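Side-chain contacts in B-type Cna protein (Enterococcus faecium, PDB 6FWY), which is an LPXTG-anchored surface protein of unestablished function whose thioester domain probably allows covalent attachment to a target molecule, as in related bacterial adhesins: residues A73-D76 with E77-R80; A194-A197 with G198-I201; P87-T90 with A91-G95; T106-V109 with S110-L113. All coordinates share one frame; numbering follows the deposited sequence.

Interaction 1. Residues A73-D76 with E77-R80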
# COMPACT_ATOMS: atom_id res chain seq x y z
N ALA A 73 -2.60 4.68 -9.95
CA ALA A 73 -2.05 4.34 -8.64
C ALA A 73 -2.05 5.57 -7.78
O ALA A 73 -1.58 6.61 -8.20
CB ALA A 73 -0.63 3.80 -8.80
N GLY A 74 -2.58 5.47 -6.57
CA GLY A 74 -2.60 6.62 -5.65
C GLY A 74 -1.21 6.99 -5.16
O GLY A 74 -0.36 6.12 -4.97
N SER A 75 -0.97 8.29 -4.97
CA SER A 75 0.34 8.75 -4.50
C SER A 75 0.62 8.37 -3.04
O SER A 75 -0.27 7.92 -2.32
CB SER A 75 0.44 10.26 -4.66
OG SER A 75 -0.45 10.88 -3.76
N ASP A 76 1.85 8.58 -2.60
CA ASP A 76 2.21 8.41 -1.19
C ASP A 76 1.36 9.29 -0.27
O ASP A 76 1.06 8.91 0.87
CB ASP A 76 3.70 8.67 -0.99
CG ASP A 76 4.60 7.61 -1.64
OD1 ASP A 76 4.06 6.54 -2.08
OD2 ASP A 76 5.82 7.86 -1.74
N GLU A 77 0.96 10.46 -0.75
CA GLU A 77 0.09 11.36 0.03
C GLU A 77 -1.25 10.68 0.31
O GLU A 77 -1.72 10.68 1.44
CB GLU A 77 -0.12 12.71 -0.68
CG GLU A 77 1.17 13.49 -0.94
CD GLU A 77 0.92 14.88 -1.54
OE1 GLU A 77 -0.01 15.02 -2.37
OE2 GLU A 77 1.65 15.84 -1.19
N PHE A 78 -1.86 10.09 -0.71
CA PHE A 78 -3.11 9.34 -0.55
C PHE A 78 -2.92 8.09 0.32
O PHE A 78 -3.79 7.79 1.13
CB PHE A 78 -3.75 9.00 -1.91
CG PHE A 78 -4.55 10.13 -2.51
CD1 PHE A 78 -5.83 10.42 -2.05
CD2 PHE A 78 -4.01 10.94 -3.51
CE1 PHE A 78 -6.56 11.49 -2.56
CE2 PHE A 78 -4.74 12.02 -4.03
CZ PHE A 78 -6.02 12.28 -3.58
N TYR A 79 -1.81 7.38 0.18
CA TYR A 79 -1.49 6.26 1.08
C TYR A 79 -1.56 6.72 2.52
O TYR A 79 -2.25 6.12 3.32
CB TYR A 79 -0.10 5.67 0.78
CG TYR A 79 0.35 4.64 1.79
CD1 TYR A 79 -0.18 3.34 1.79
CD2 TYR A 79 1.29 4.96 2.77
CE1 TYR A 79 0.23 2.40 2.73
CE2 TYR A 79 1.71 4.05 3.71
CZ TYR A 79 1.18 2.77 3.69
OH TYR A 79 1.59 1.86 4.62
N ARG A 80 -0.84 7.80 2.83
CA ARG A 80 -0.80 8.32 4.18
C ARG A 80 -2.14 8.85 4.67
O ARG A 80 -2.44 8.72 5.86
CB ARG A 80 0.29 9.39 4.30
CG ARG A 80 1.69 8.79 4.32
CD ARG A 80 2.73 9.81 4.75
NE ARG A 80 2.89 10.87 3.76
CZ ARG A 80 3.67 10.84 2.68
NH1 ARG A 80 4.43 9.77 2.38
NH2 ARG A 80 3.69 11.91 1.88
O HOH W 1 -1.05 13.43 -4.24
O HOH W 2 6.56 9.60 0.34

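Interaction 2. Residues A194-A197 with G198-I201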
# COMPACT_ATOMS: atom_id res chain seq x y z
N ALA A 194 25.75 -20.76 -14.20
CA ALA A 194 25.69 -22.21 -14.18
C ALA A 194 25.58 -22.76 -12.76
O ALA A 194 26.30 -22.33 -11.87
CB ALA A 194 26.91 -22.79 -14.88
N LYS A 195 24.66 -23.69 -12.56
CA LYS A 195 24.52 -24.38 -11.28
C LYS A 195 25.43 -25.61 -11.30
O LYS A 195 25.34 -26.43 -12.22
CB LYS A 195 23.07 -24.83 -11.06
CG LYS A 195 22.16 -23.68 -10.74
CD LYS A 195 20.71 -23.92 -11.09
CE LYS A 195 20.09 -24.81 -10.04
NZ LYS A 195 18.61 -24.76 -10.21
N PRO A 196 26.29 -25.76 -10.27
CA PRO A 196 27.07 -27.00 -10.20
C PRO A 196 26.17 -28.23 -10.03
O PRO A 196 25.10 -28.14 -9.42
CB PRO A 196 27.96 -26.80 -8.97
CG PRO A 196 27.35 -25.70 -8.18
CD PRO A 196 26.54 -24.85 -9.13
N ALA A 197 26.61 -29.35 -10.60
CA ALA A 197 25.89 -30.62 -10.47
C ALA A 197 25.75 -31.00 -8.99
O ALA A 197 26.67 -30.75 -8.19
CB ALA A 197 26.62 -31.72 -11.22
N GLY A 198 24.58 -31.55 -8.65
CA GLY A 198 24.34 -32.03 -7.27
C GLY A 198 24.11 -30.91 -6.25
O GLY A 198 24.12 -31.16 -5.05
N MET A 199 23.88 -29.68 -6.73
CA MET A 199 23.56 -28.57 -5.83
C MET A 199 22.20 -28.80 -5.19
O MET A 199 21.27 -29.22 -5.85
CB MET A 199 23.57 -27.25 -6.61
CG MET A 199 23.50 -25.99 -5.75
SD MET A 199 22.95 -24.59 -6.74
CE MET A 199 21.20 -24.68 -6.35
N LYS A 200 22.10 -28.55 -3.90
CA LYS A 200 20.83 -28.65 -3.17
C LYS A 200 20.57 -27.37 -2.37
O LYS A 200 21.48 -26.65 -2.03
CB LYS A 200 20.85 -29.85 -2.23
CG LYS A 200 20.85 -31.18 -2.96
CD LYS A 200 20.87 -32.35 -2.00
CE LYS A 200 21.25 -33.64 -2.73
NZ LYS A 200 20.21 -34.01 -3.73
N ILE A 201 19.29 -27.15 -2.08
CA ILE A 201 18.82 -26.03 -1.26
C ILE A 201 18.00 -26.59 -0.09
O ILE A 201 17.19 -27.49 -0.27
CB ILE A 201 17.95 -25.05 -2.07
CG1 ILE A 201 18.57 -24.79 -3.46
CG2 ILE A 201 17.75 -23.77 -1.27
CD1 ILE A 201 17.85 -23.80 -4.34

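Interaction 3. Residues P87-T90 with A91-G95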
# COMPACT_ATOMS: atom_id res chain seq x y z
N PRO A 87 -10.96 5.03 8.62
CA PRO A 87 -11.06 4.51 9.99
C PRO A 87 -9.81 3.84 10.56
O PRO A 87 -9.89 3.19 11.60
CB PRO A 87 -12.15 3.45 9.85
CG PRO A 87 -11.85 2.86 8.51
CD PRO A 87 -11.42 4.03 7.64
N SER A 88 -8.67 3.99 9.88
CA SER A 88 -7.41 3.44 10.36
C SER A 88 -7.07 4.04 11.72
O SER A 88 -6.64 3.34 12.62
CB SER A 88 -6.30 3.70 9.34
OG SER A 88 -5.03 3.39 9.87
N LYS A 89 -7.29 5.35 11.86
CA LYS A 89 -7.27 6.01 13.16
C LYS A 89 -8.70 6.26 13.64
O LYS A 89 -9.60 6.56 12.81
CB LYS A 89 -6.53 7.34 13.06
CG LYS A 89 -5.11 7.22 12.55
CD LYS A 89 -4.21 6.49 13.55
CE LYS A 89 -2.78 6.52 13.13
NZ LYS A 89 -1.97 5.83 14.17
N THR A 90 -8.90 6.17 14.95
CA THR A 90 -10.22 6.38 15.54
C THR A 90 -10.52 7.87 15.64
O THR A 90 -9.63 8.71 15.53
CB THR A 90 -10.30 5.84 16.97
OG1 THR A 90 -9.35 6.53 17.80
CG2 THR A 90 -10.01 4.34 17.01
N ALA A 91 -11.78 8.19 15.90
CA ALA A 91 -12.22 9.55 16.15
C ALA A 91 -11.43 10.21 17.30
O ALA A 91 -10.93 11.34 17.16
CB ALA A 91 -13.70 9.56 16.47
N LYS A 92 -11.31 9.50 18.43
CA LYS A 92 -10.56 9.98 19.59
C LYS A 92 -9.11 10.36 19.25
O LYS A 92 -8.63 11.44 19.62
CB LYS A 92 -10.56 8.94 20.71
CG LYS A 92 -9.86 9.42 21.98
CD LYS A 92 -9.99 8.48 23.16
CE LYS A 92 -9.04 8.95 24.27
NZ LYS A 92 -9.03 8.13 25.52
N GLU A 93 -8.42 9.46 18.55
CA GLU A 93 -7.04 9.69 18.10
C GLU A 93 -6.89 10.88 17.17
O GLU A 93 -5.89 11.58 17.23
CB GLU A 93 -6.52 8.44 17.39
CG GLU A 93 -6.25 7.27 18.33
CD GLU A 93 -5.92 5.97 17.60
OE1 GLU A 93 -6.33 5.79 16.44
OE2 GLU A 93 -5.21 5.15 18.21
N LEU A 94 -7.87 11.11 16.31
CA LEU A 94 -7.87 12.25 15.39
C LEU A 94 -8.34 13.60 15.98
O LEU A 94 -8.14 14.64 15.36
CB LEU A 94 -8.70 11.91 14.15
CG LEU A 94 -8.20 10.72 13.34
CD1 LEU A 94 -9.26 10.28 12.32
CD2 LEU A 94 -6.89 11.00 12.64
N GLY A 95 -8.97 13.58 17.16
CA GLY A 95 -9.53 14.79 17.76
C GLY A 95 -10.95 15.08 17.31
O GLY A 95 -11.54 16.07 17.72

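Interaction 4. Residues T106-V109 with S110-L113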
# COMPACT_ATOMS: atom_id res chain seq x y z
N THR A 106 -11.42 13.29 6.90
CA THR A 106 -10.59 12.54 5.97
C THR A 106 -11.00 12.85 4.52
O THR A 106 -10.14 13.04 3.67
CB THR A 106 -10.60 11.02 6.28
OG1 THR A 106 -10.44 10.80 7.68
CG2 THR A 106 -9.50 10.32 5.57
N GLN A 107 -12.30 12.91 4.25
CA GLN A 107 -12.80 13.27 2.91
C GLN A 107 -12.35 14.69 2.50
O GLN A 107 -12.09 14.95 1.33
CB GLN A 107 -14.33 13.13 2.85
CG GLN A 107 -15.01 13.58 1.56
CD GLN A 107 -14.50 12.83 0.34
OE1 GLN A 107 -14.82 11.68 0.14
NE2 GLN A 107 -13.69 13.50 -0.47
N LEU A 108 -12.27 15.58 3.48
CA LEU A 108 -11.81 16.94 3.22
C LEU A 108 -10.34 16.92 2.75
O LEU A 108 -10.01 17.54 1.75
CB LEU A 108 -12.00 17.79 4.49
CG LEU A 108 -11.82 19.30 4.42
CD1 LEU A 108 -12.65 19.96 3.31
CD2 LEU A 108 -12.22 19.82 5.79
N VAL A 109 -9.50 16.14 3.42
CA VAL A 109 -8.12 15.87 2.97
C VAL A 109 -8.11 15.31 1.54
O VAL A 109 -7.37 15.80 0.69
CB VAL A 109 -7.37 14.90 3.92
CG1 VAL A 109 -6.02 14.48 3.35
CG2 VAL A 109 -7.19 15.57 5.27
N SER A 110 -8.92 14.30 1.28
CA SER A 110 -9.01 13.74 -0.07
C SER A 110 -9.31 14.81 -1.15
O SER A 110 -8.67 14.84 -2.19
CB SER A 110 -10.07 12.64 -0.12
OG SER A 110 -10.08 12.02 -1.39
N TRP A 111 -10.29 15.67 -0.88
CA TRP A 111 -10.68 16.71 -1.83
C TRP A 111 -9.52 17.69 -2.11
O TRP A 111 -9.28 18.04 -3.25
CB TRP A 111 -11.91 17.48 -1.34
CG TRP A 111 -13.25 16.80 -1.55
CD1 TRP A 111 -13.62 15.99 -2.60
CD2 TRP A 111 -14.40 16.90 -0.71
NE1 TRP A 111 -14.92 15.61 -2.46
CE2 TRP A 111 -15.42 16.14 -1.31
CE3 TRP A 111 -14.66 17.55 0.50
CZ2 TRP A 111 -16.69 16.01 -0.73
CZ3 TRP A 111 -15.92 17.44 1.06
CH2 TRP A 111 -16.92 16.68 0.45
N VAL A 112 -8.81 18.08 -1.06
CA VAL A 112 -7.66 18.98 -1.17
C VAL A 112 -6.51 18.31 -1.90
O VAL A 112 -5.97 18.88 -2.84
CB VAL A 112 -7.22 19.48 0.22
CG1 VAL A 112 -5.93 20.29 0.14
CG2 VAL A 112 -8.33 20.33 0.84
N LEU A 113 -6.16 17.09 -1.52
CA LEU A 113 -5.10 16.33 -2.21
C LEU A 113 -5.38 16.13 -3.68
O LEU A 113 -4.47 16.16 -4.49
CB LEU A 113 -4.84 14.96 -1.54
CG LEU A 113 -4.25 14.92 -0.13
CD1 LEU A 113 -4.01 13.47 0.29
CD2 LEU A 113 -2.94 15.69 -0.06

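Interaction 1. Residues A73-D76 with E77-R80
S75 is the N-cap of helix 76-84, and its hydroxyl reaches over the first turn toward E77 and F78. With OG held between the backbone N and the carbonyl carbon (chi1 68°), it accepts two weak capping bonds. The one from E77 N to S75 OG is 3.4 Å and strongly bent, at 122°. That from F78 N to S75 OG is 3.5 Å but nearly straight. The main-chain helical bonds begin here too, with Y79 N to S75 O at 3.0 Å and R80 N to D76 O at 2.9 Å.

Packing adds to this. S75 OG lies at the edge of the F78 ring, whose far side meets L113 and S110 of helix 99-113. The R80 guanidinium lays one face over D76 O, which sits 3.7 Å above its centre, while hydrogen bonds to A148 O and D153 O hold the group in place.

Two waters bridge side chains. One joins S75 OG to E77 OE1, whose companion OE2 pairs with K149. The D76 carboxylate and R80 do not touch directly: a water donates to D76 OD2 at 2.8 Å and accepts from R80 NH1 at 3.0 Å, in the plane of the guanidinium.

Interaction 2. Residues A194-A197 with G198-I201
P196 to M199 form a type II beta turn, with A197 and G198 at its two central positions and a weak closing bond from M199 N to P196 O of 3.3 Å, bent to 142°. G198 adopts a positive phi of 75°, readily accepted by glycine and expected at the third position of a type II turn. The CB of A197 is directed away from G198-I201.

M199 is the side chain that carries the contact. Its CB rests 3.3 Å from P196 O, and with CG anti to the backbone N (chi1 -169°) the chain runs back toward the residues before the turn. There the sulfur passes the proline ring, SD lying 4.3 Å from P196 CD.

The turn belongs to the connection between strand 185-191 of the large antiparallel sheet and strand 200-203 of the five-stranded one. It sits at the surface, yet M199 also packs on F191 and L233 of the large sheet and on I222 of the smaller, so its side chain lies against residues of both sheets; P196 likewise touches L233 and V224.

Just before the proline in sequence, K195 meets M199 with its aliphatic part alone. The two chains cross at about a right angle: K195 CG is 4.2 Å from M199 SD, and K195 CE is 3.9 Å from the terminal M199 CE, where each chain is bent at chi3.

Interaction 3. Residues P87-T90 with A91-G95
K89, the residue before the helix cap, presents its aliphatic chain to both E93 and L94, crossing each at about a right angle. Its CB lies 3.7 Å from L94 CD2, and its CD passes 3.7 Å from E93 OE1. The charges themselves stay apart, K89 NZ being 4.9 Å from E93 OE1, so any electrostatic attraction is probably modest.

T90 follows and takes the N-cap position of helix 91-94, bonding E93 in both directions. A chi1 of 62° turns OG1 over the helix start, where it accepts from E93 N at 3.2 Å in a nearly straight bond of 167°. In return T90 N donates to E93 OE1 at 3.0 Å, approaching the anti side of that oxygen and 28° out of the carboxylate plane. The T90 carbonyl closes the first turn, accepting from L94 N at 3.1 Å, and L94 CG packs against the same oxygen at 3.3 Å. The L94 side chain also touches A102 on helix 99-113, while A91 touches D99 there.

At the far end G95, with positive phi, bonds back from its N to K92 O. This single-turn helix is thus framed by a capping box of T90 and E93 and a Schellman motif at G95.

Interaction 4. Residues T106-V109 with S110-L113
Q107 folds its side chain over one face of the W111 indole, one turn further along helix 99-113. The methylene does part of this work: CG sits 3.7 Å from the centroid of the six-membered ring and only 9° off its normal, a CH-pi contact. The bend at chi2 (58°) then carries the amide across toward the pyrrole part, its plane inclined 41° to the ring. NE2 lies 3.1 Å above the indole plane, offset toward the rim; it is near W111 NE1, but both are donors and form no bond. The amide is tied by its other end, OE1 accepting from C52 N.

W111 is linked to Q107 through the main chain as well, W111 N to Q107 O being 2.9 Å. L108 adds its methyl CD1 at 4.2 Å from W111 CE3.

V109 works on a different side of the helix. Its CG1 runs alongside L113, pointing the same way and 3.8 Å from L113 CD1, while L113 N to V109 O is short at 2.8 Å and almost straight; V109 also packs on M81 and F141.

S110 OG bonds C52 O. The T106-Q107 and W111 spacing is consistent with the TQxxxW helix motif of bacterial thioester domains, in which C52 is probably the thioester cysteine.

Interactions 1, 3 and 4 cluster in the thioester domain, on three helices that follow one another in the chain. Interactions 1 and 4, their centres 12 Å apart, touch through the F78 ring: F78 CZ is 3.6 Å from L113 CB, and F78 CE1 is 3.8 Å from S110 OG. S110 OG bonds the backbone O of C52, so the F78 ring lies one residue removed from the probable thioester cysteine. Interaction 3 lies on the surface, with nearest atoms about 5 Å from interaction 4 and about 7 Å from interaction 1. Interaction 2 is remote, centred 44 Å from interaction 1 and 55 Å from interaction 4, at the other end of the elongated chain.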